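Local coordinates for carbohydrate binding protein (Flavobacterium johnsoniae, PDB 3HZB) that binds calcium through its betagamma-crystallin domain, the part given here, and as a whole probably also binds carbohydrate, at the calcium ion site and the interface of chains A and B. Residues are numbered along the deposited sequence; one frame, centred on the assembly and turned at random. Chains: chain A/B, Carbohydrate binding protein.

Contacts 1 and 3 are the paired calcium sites of one betagamma-crystallin domain, about 9 Å apart between the centres of their C-alpha atoms. They interlock through sequence neighbours: A:Asp36 serves contact 1 and A:Asp37 contact 3, while A:Asp77 and A:Lys78 divide the opposite way. Each loop thus lends a carboxylate to one ion and a carbonyl and serine to the other. Contact 2 lies about 22 Å from contact 1 and 17 Å from contact 3 on the same measure, joined to contact 3 by strand 40-43. That separation suggests chain pairing leaves both clear, although A:Ile43 and A:Asp67 belong to a third calcium site.

Contact 1: the calcium ion site. Residues chain A 35-36, 53-54, 74, 78-80. With CA (calcium ion), chain C.
The carboxylate of A:Asp36 turns one oxygen to the calcium and the other to a water on the same ion: OD1 binds the metal at 2.5 Å, whereas OD2 stays 3.7 Å from the calcium and holds water 1 instead. CG stands beside the backbone N (chi1 -67°), on a residue whose phi is positive, 40°. A second flat group, the amide of A:Gln53, is used at both ends. Its OE1 holds water 2, and NE2 donates to the carbonyl oxygen of A:Thr74 at 3.1 Å; that acceptor lies close to the amide plane, although the N-H arrives above the plane of the A:Thr74 carbonyl. This second-shell bond would hold the rotation of the amide and so help to place water 2. Another carboxylate, that of A:Asp54, meets water 3 through OD1 at 2.8 Å.

Two backbone carbonyls bind the calcium directly, A:Gln53 O at 2.4 Å and A:Lys78 O at 2.5 Å. From A:Ser80 the hydroxyl OG, beside its own backbone N (chi1 -70°), reaches the ion at 2.6 Å. With the three waters the calcium is at least seven-coordinate in the model, and the negative side chains around it would help to balance its charge. The site is one half of the paired N/D-N/D-X-X-S/T-S calcium motif of the betagamma-crystallins, A:Asn35 and A:Asp36 coming from one copy and A:Lys78 to A:Ser80 from the other, and it ties these loops to that of A:Gln53.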
loop_
_atom_site.group_PDB
_atom_site.type_symbol
_atom_site.label_atom_id
_atom_site.label_comp_id
_atom_site.label_asym_id
_atom_site.label_seq_id
_atom_site.Cartn_x
_atom_site.Cartn_y
_atom_site.Cartn_z
ATOM N N ASN A 35 0.003 -15.158 16.791
ATOM C CA ASN A 35 -1.253 -15.685 16.273
ATOM C C ASN A 35 -2.363 -14.719 16.677
ATOM O O ASN A 35 -2.241 -14.043 17.701
ATOM C CB ASN A 35 -1.525 -17.050 16.908
ATOM C CG ASN A 35 -2.802 -17.680 16.408
ATOM O OD1 ASN A 35 -3.733 -17.938 17.179
ATOM N ND2 ASN A 35 -2.854 -17.934 15.113
ATOM N N ASP A 36 -3.437 -14.659 15.888
ATOM C CA ASP A 36 -4.582 -13.796 16.188
ATOM C C ASP A 36 -4.096 -12.465 16.725
ATOM O O ASP A 36 -4.508 -12.033 17.803
ATOM C CB ASP A 36 -5.484 -14.463 17.233
ATOM C CG ASP A 36 -6.156 -15.714 16.706
ATOM O OD1 ASP A 36 -5.950 -16.024 15.518
ATOM O OD2 ASP A 36 -6.885 -16.379 17.471
ATOM N N GLN A 53 -7.704 -18.082 8.408
ATOM C CA GLN A 53 -8.211 -18.034 9.770
ATOM C C GLN A 53 -7.448 -19.004 10.657
ATOM O O GLN A 53 -7.066 -18.655 11.755
ATOM C CB GLN A 53 -9.701 -18.388 9.811
ATOM C CG GLN A 53 -10.633 -17.315 9.265
ATOM C CD GLN A 53 -10.776 -16.124 10.197
ATOM O OE1 GLN A 53 -10.915 -16.286 11.408
ATOM N NE2 GLN A 53 -10.763 -14.922 9.631
ATOM N N ASP A 54 -7.213 -20.217 10.173
ATOM C CA ASP A 54 -6.505 -21.211 10.971
ATOM C C ASP A 54 -5.070 -21.433 10.519
ATOM O O ASP A 54 -4.662 -20.975 9.455
ATOM C CB ASP A 54 -7.261 -22.539 10.939
ATOM C CG ASP A 54 -8.725 -22.379 11.280
ATOM O OD1 ASP A 54 -9.037 -21.578 12.186
ATOM O OD2 ASP A 54 -9.563 -23.064 10.652
ATOM N N THR A 74 -13.899 -9.512 11.046
ATOM C CA THR A 74 -13.725 -10.917 10.701
ATOM C C THR A 74 -12.258 -11.321 10.651
ATOM O O THR A 74 -11.906 -12.448 11.015
ATOM C CB THR A 74 -14.361 -11.246 9.333
ATOM O OG1 THR A 74 -15.781 -11.088 9.417
ATOM C CG2 THR A 74 -14.040 -12.678 8.926
ATOM N N LYS A 78 -7.150 -12.289 13.977
ATOM C CA LYS A 78 -7.644 -13.633 13.693
ATOM C C LYS A 78 -6.741 -14.447 12.769
ATOM O O LYS A 78 -6.920 -15.654 12.642
ATOM C CB LYS A 78 -9.040 -13.552 13.067
ATOM C CG LYS A 78 -10.117 -12.997 13.983
ATOM C CD LYS A 78 -10.401 -13.951 15.126
ATOM C CE LYS A 78 -11.490 -13.419 16.043
ATOM N NZ LYS A 78 -11.720 -14.346 17.185
ATOM N N VAL A 79 -5.777 -13.803 12.119
ATOM C CA VAL A 79 -4.896 -14.514 11.193
ATOM C C VAL A 79 -3.960 -15.511 11.877
ATOM O O VAL A 79 -3.305 -15.188 12.870
ATOM C CB VAL A 79 -4.071 -13.514 10.357
ATOM C CG1 VAL A 79 -3.058 -14.253 9.486
ATOM C CG2 VAL A 79 -5.018 -12.684 9.483
ATOM N N SER A 80 -3.897 -16.725 11.336
ATOM C CA SER A 80 -3.047 -17.768 11.907
ATOM C C SER A 80 -1.996 -18.338 10.966
ATOM O O SER A 80 -1.099 -19.047 11.398
ATOM C CB SER A 80 -3.913 -18.899 12.452
ATOM O OG SER A 80 -4.598 -18.440 13.598
HETATM CA CA CA C . -7.027 -17.755 14.011
HETATM O O HOH W 1 -8.488 -18.142 16.429
HETATM O O HOH W 2 -9.734 -17.452 13.788
HETATM O O HOH W 3 -7.877 -20.312 14.350
#

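Contact 2: the interface of chains A and B. Residues chain A 11, 42-43, 45, 66-67; chain B 2, 42-45, 65-67.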
loop_
_atom_site.group_PDB
_atom_site.type_symbol
_atom_site.label_atom_id
_atom_site.label_comp_id
_atom_site.label_asym_id
_atom_site.label_seq_id
_atom_site.Cartn_x
_atom_site.Cartn_y
_atom_site.Cartn_z
ATOM N N TYR A 11 -0.317 0.500 10.318
ATOM C CA TYR A 11 1.076 0.104 10.130
ATOM C C TYR A 11 1.995 0.472 11.286
ATOM O O TYR A 11 3.082 1.014 11.083
ATOM C CB TYR A 11 1.599 0.714 8.821
ATOM C CG TYR A 11 0.566 0.661 7.715
ATOM C CD1 TYR A 11 -0.079 1.818 7.280
ATOM C CD2 TYR A 11 0.178 -0.559 7.156
ATOM C CE1 TYR A 11 -1.089 1.761 6.319
ATOM C CE2 TYR A 11 -0.829 -0.629 6.197
ATOM C CZ TYR A 11 -1.459 0.534 5.782
ATOM O OH TYR A 11 -2.453 0.474 4.829
ATOM N N ARG A 42 1.147 -4.180 4.724
ATOM C CA ARG A 42 1.530 -3.519 3.488
ATOM C C ARG A 42 1.760 -4.595 2.445
ATOM O O ARG A 42 2.360 -5.638 2.739
ATOM C CB ARG A 42 2.817 -2.714 3.671
ATOM C CG ARG A 42 2.706 -1.505 4.584
ATOM C CD ARG A 42 4.084 -0.864 4.737
ATOM N NE ARG A 42 4.100 0.242 5.687
ATOM C CZ ARG A 42 3.715 1.484 5.410
ATOM N NH1 ARG A 42 3.276 1.799 4.196
ATOM N NH2 ARG A 42 3.779 2.417 6.353
ATOM N N ILE A 43 1.270 -4.342 1.234
ATOM C CA ILE A 43 1.420 -5.270 0.123
ATOM C C ILE A 43 2.124 -4.552 -1.022
ATOM O O ILE A 43 1.565 -3.627 -1.605
ATOM C CB ILE A 43 0.053 -5.749 -0.415
ATOM C CG1 ILE A 43 -0.842 -6.218 0.737
ATOM C CG2 ILE A 43 0.264 -6.852 -1.436
ATOM C CD1 ILE A 43 -0.291 -7.385 1.523
ATOM N N GLN A 45 3.142 -3.740 -4.619
ATOM C CA GLN A 45 2.485 -4.009 -5.890
ATOM C C GLN A 45 3.197 -5.122 -6.646
ATOM O O GLN A 45 4.425 -5.134 -6.751
ATOM C CB GLN A 45 2.413 -2.733 -6.737
ATOM C CG GLN A 45 3.667 -1.883 -6.706
ATOM C CD GLN A 45 3.389 -0.437 -7.089
ATOM O OE1 GLN A 45 2.910 -0.156 -8.191
ATOM N NE2 GLN A 45 3.685 0.489 -6.172
ATOM N N SER A 66 -3.568 -4.952 -1.685
ATOM C CA SER A 66 -3.190 -3.556 -1.507
ATOM C C SER A 66 -3.135 -3.304 -0.007
ATOM O O SER A 66 -3.768 -4.023 0.765
ATOM C CB SER A 66 -4.201 -2.613 -2.176
ATOM O OG SER A 66 -5.482 -2.701 -1.585
ATOM N N ASP A 67 -2.363 -2.306 0.406
ATOM C CA ASP A 67 -2.234 -1.986 1.826
ATOM C C ASP A 67 -3.585 -1.908 2.528
ATOM O O ASP A 67 -4.517 -1.272 2.033
ATOM C CB ASP A 67 -1.515 -0.643 2.027
ATOM C CG ASP A 67 -0.089 -0.646 1.505
ATOM O OD1 ASP A 67 0.446 -1.733 1.205
ATOM O OD2 ASP A 67 0.500 0.452 1.411
ATOM N N VAL B 2 8.425 2.612 -7.646
ATOM C CA VAL B 2 8.035 2.432 -6.256
ATOM C C VAL B 2 6.679 3.061 -5.970
ATOM O O VAL B 2 6.094 2.842 -4.910
ATOM C CB VAL B 2 9.080 3.045 -5.307
ATOM C CG1 VAL B 2 10.391 2.286 -5.427
ATOM C CG2 VAL B 2 9.282 4.516 -5.637
ATOM N N ARG B 42 -0.581 3.573 -5.444
ATOM C CA ARG B 42 0.006 2.425 -4.775
ATOM C C ARG B 42 1.384 2.933 -4.382
ATOM O O ARG B 42 2.068 3.574 -5.182
ATOM C CB ARG B 42 0.161 1.233 -5.717
ATOM C CG ARG B 42 -1.102 0.419 -5.944
ATOM C CD ARG B 42 -0.805 -0.742 -6.877
ATOM N NE ARG B 42 -2.005 -1.477 -7.266
ATOM C CZ ARG B 42 -2.589 -2.415 -6.528
ATOM N NH1 ARG B 42 -2.089 -2.748 -5.343
ATOM N NH2 ARG B 42 -3.682 -3.021 -6.977
ATOM N N ILE B 43 1.788 2.679 -3.148
ATOM C CA ILE B 43 3.102 3.125 -2.727
ATOM C C ILE B 43 3.883 2.014 -2.049
ATOM O O ILE B 43 3.462 1.449 -1.035
ATOM C CB ILE B 43 2.995 4.391 -1.838
ATOM C CG1 ILE B 43 4.076 4.379 -0.764
ATOM C CG2 ILE B 43 1.593 4.536 -1.297
ATOM C CD1 ILE B 43 4.087 5.623 0.049
ATOM N N THR B 44 5.019 1.681 -2.653
ATOM C CA THR B 44 5.877 0.626 -2.144
ATOM C C THR B 44 6.512 1.016 -0.819
ATOM O O THR B 44 7.003 2.134 -0.644
ATOM C CB THR B 44 6.981 0.276 -3.166
ATOM O OG1 THR B 44 6.372 -0.232 -4.361
ATOM C CG2 THR B 44 7.929 -0.779 -2.597
ATOM N N GLN B 45 6.481 0.079 0.119
ATOM C CA GLN B 45 7.056 0.290 1.435
ATOM C C GLN B 45 8.467 0.847 1.291
ATOM O O GLN B 45 9.245 0.385 0.450
ATOM C CB GLN B 45 7.108 -1.037 2.184
ATOM C CG GLN B 45 7.412 -0.920 3.659
ATOM C CD GLN B 45 7.597 -2.280 4.291
ATOM O OE1 GLN B 45 6.887 -3.231 3.955
ATOM N NE2 GLN B 45 8.547 -2.383 5.213
ATOM N N ASN B 65 1.861 7.796 2.302
ATOM C CA ASN B 65 2.901 6.831 2.644
ATOM C C ASN B 65 2.432 5.378 2.690
ATOM O O ASN B 65 3.136 4.510 3.206
ATOM C CB ASN B 65 3.552 7.209 3.975
ATOM C CG ASN B 65 2.538 7.583 5.026
ATOM O OD1 ASN B 65 1.519 6.915 5.180
ATOM N ND2 ASN B 65 2.816 8.651 5.766
ATOM N N SER B 66 1.248 5.129 2.142
ATOM C CA SER B 66 0.669 3.788 2.073
ATOM C C SER B 66 -0.412 3.864 0.999
ATOM O O SER B 66 -0.937 4.946 0.730
ATOM C CB SER B 66 0.065 3.379 3.423
ATOM O OG SER B 66 -0.989 4.245 3.805
ATOM N N ASP B 67 -0.727 2.734 0.372
ATOM C CA ASP B 67 -1.737 2.710 -0.685
ATOM C C ASP B 67 -2.991 3.484 -0.296
ATOM O O ASP B 67 -3.510 3.325 0.812
ATOM C CB ASP B 67 -2.144 1.268 -1.023
ATOM C CG ASP B 67 -0.996 0.439 -1.547
ATOM O OD1 ASP B 67 0.013 1.024 -1.988
ATOM O OD2 ASP B 67 -1.109 -0.808 -1.533
HETATM O O HOH W 4 0.109 -2.052 -3.625
HETATM O O HOH W 5 3.128 0.597 1.740
HETATM O O HOH W 6 -3.161 2.727 3.608
#
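A:Arg42, A:Gln45 and B:Ser66 bury the most surface in this patch between two copies of the domain. The chain of A:Arg42, extended from CG to NE, crosses B:Gln45 at about a right angle, its CD 3.5 Å from CG of that glutamine. At its tip NH1 donates to the backbone oxygen of B:Asn65 at 2.9 Å, in the carbonyl plane and 156° at the hydrogen. A:Tyr11 supports one face of the guanidinium with its CG, offset toward the rim, and sets CE1 against CB of B:Ser66 at 3.5 Å. Water 6 links the phenol OH to the B:Ser66 hydroxyl. A:Gln45, its CG in the crowded position between N and carbonyl carbon (chi1 41°), lays CB near CD of B:Arg42 and points NE2 at B:Thr44 OG1 in a weak bond.

At the centre the A:Asp67 and B:Asp67 carboxylates stack, their planes 6° apart and the CG atoms separated by 3.4 Å. Each backbone N donates to the opposite OD2 at 2.8 Å, nearly straight but from above the carboxylate plane. OD1 of A:Asp67 takes the A:Ile43 N-H at 2.7 Å, while water 5 joins its OD2 to A:Arg42 NH1 and B:Ile43 O, as water 4 does with chains exchanged. These donors may ease the repulsion between the carboxylates. A:Ile43 and A:Asp67 also belong to a third calcium site. The two-fold pairing, possibly a crystal contact, joins the end of strand 40-43 to the loop after strand 60-64.

Contact 3: the calcium ion site. Residues chain A 7-8, 37-39, 76-77. With CA (calcium ion), chain D.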
loop_
_atom_site.group_PDB
_atom_site.type_symbol
_atom_site.label_atom_id
_atom_site.label_comp_id
_atom_site.label_asym_id
_atom_site.label_seq_id
_atom_site.Cartn_x
_atom_site.Cartn_y
_atom_site.Cartn_z
ATOM N N LYS A 7 1.313 -5.471 14.111
ATOM C CA LYS A 7 0.504 -5.801 15.268
ATOM C C LYS A 7 -0.683 -4.864 15.381
ATOM O O LYS A 7 -1.786 -5.302 15.636
ATOM C CB LYS A 7 1.335 -5.710 16.551
ATOM C CG LYS A 7 0.595 -6.176 17.798
ATOM C CD LYS A 7 1.431 -5.944 19.055
ATOM C CE LYS A 7 0.837 -6.654 20.257
ATOM N NZ LYS A 7 0.938 -8.143 20.119
ATOM N N ASP A 8 -0.470 -3.570 15.183
ATOM C CA ASP A 8 -1.581 -2.634 15.313
ATOM C C ASP A 8 -2.045 -2.039 13.992
ATOM O O ASP A 8 -1.399 -2.200 12.963
ATOM C CB ASP A 8 -1.200 -1.506 16.272
ATOM C CG ASP A 8 -0.712 -2.023 17.609
ATOM O OD1 ASP A 8 -1.392 -2.893 18.194
ATOM O OD2 ASP A 8 0.346 -1.554 18.079
ATOM N N ASP A 37 -3.243 -11.801 15.955
ATOM C CA ASP A 37 -2.662 -10.554 16.417
ATOM C C ASP A 37 -2.465 -9.487 15.339
ATOM O O ASP A 37 -2.424 -8.307 15.645
ATOM C CB ASP A 37 -1.318 -10.884 17.068
ATOM C CG ASP A 37 -0.758 -9.742 17.876
ATOM O OD1 ASP A 37 0.395 -9.348 17.606
ATOM O OD2 ASP A 37 -1.461 -9.254 18.786
ATOM N N ILE A 38 -2.328 -9.892 14.085
ATOM C CA ILE A 38 -2.112 -8.920 13.017
ATOM C C ILE A 38 -3.333 -8.031 12.807
ATOM O O ILE A 38 -4.465 -8.512 12.826
ATOM C CB ILE A 38 -1.764 -9.633 11.696
ATOM C CG1 ILE A 38 -0.425 -10.365 11.854
ATOM C CG2 ILE A 38 -1.699 -8.624 10.550
ATOM C CD1 ILE A 38 -0.136 -11.356 10.753
ATOM N N SER A 39 -3.098 -6.733 12.613
ATOM C CA SER A 39 -4.184 -5.784 12.394
ATOM C C SER A 39 -4.092 -4.956 11.116
ATOM O O SER A 39 -5.077 -4.357 10.695
ATOM C CB SER A 39 -4.301 -4.850 13.585
ATOM O OG SER A 39 -4.900 -5.543 14.655
ATOM N N ASN A 76 -9.425 -9.041 11.800
ATOM C CA ASN A 76 -8.533 -8.417 12.770
ATOM C C ASN A 76 -8.265 -9.350 13.946
ATOM O O ASN A 76 -9.196 -9.901 14.528
ATOM C CB ASN A 76 -9.125 -7.108 13.287
ATOM C CG ASN A 76 -8.211 -6.420 14.278
ATOM O OD1 ASN A 76 -7.069 -6.120 13.966
ATOM N ND2 ASN A 76 -8.712 -6.171 15.482
ATOM N N ASP A 77 -6.989 -9.522 14.287
ATOM C CA ASP A 77 -6.594 -10.397 15.391
ATOM C C ASP A 77 -7.113 -11.817 15.218
ATOM O O ASP A 77 -7.477 -12.468 16.197
ATOM C CB ASP A 77 -7.099 -9.843 16.725
ATOM C CG ASP A 77 -6.458 -8.531 17.073
ATOM O OD1 ASP A 77 -5.381 -8.273 16.513
ATOM O OD2 ASP A 77 -7.010 -7.772 17.897
HETATM CA CA CA D . -3.690 -6.425 16.658
HETATM O O HOH W 7 -2.952 -7.268 18.963
HETATM O O HOH W 8 -3.792 -3.945 18.055
HETATM O O HOH W 9 -5.933 -5.391 17.729
#
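Three stretches of chain wrap this calcium, through carbonyl, hydroxyl and carboxylate oxygens. A:Lys7, in the turn between strands 3-6 and 8-8, presents its carbonyl O to the calcium at 2.4 Å. The chain at A:Asp37 then turns its own carbonyl O inward at 2.5 Å from the ion, passes over A:Ile38, whose side chain points away, and comes back with the A:Ser39 hydroxyl. That OG sits beside the backbone N (chi1 -75°) and binds the calcium at 2.5 Å. From the third stretch A:Asp77, with phi at 56°, swings its carboxylate across so that OD1 takes a metal position; OD2 instead holds water 9 at 2.6 Å.

Two more carboxylates act through water, A:Asp8 OD1 on water 8 and A:Asp37 OD2 on water 7. CG of A:Asp37 is anti to the backbone N (chi1 -166°), which carries the carboxylate out to A:Lys7; there NZ forms a salt bridge with OD1 on its syn lone pair, at 2.8 Å. The lysine so ties its turn to the A:Asp37 segment and would steady the carboxylate that holds water 7. The ion, at least seven-coordinate, lies at the loop end of the domain, joining the turn after strand 3-6 to the segments before strands 40-43 and 81-85.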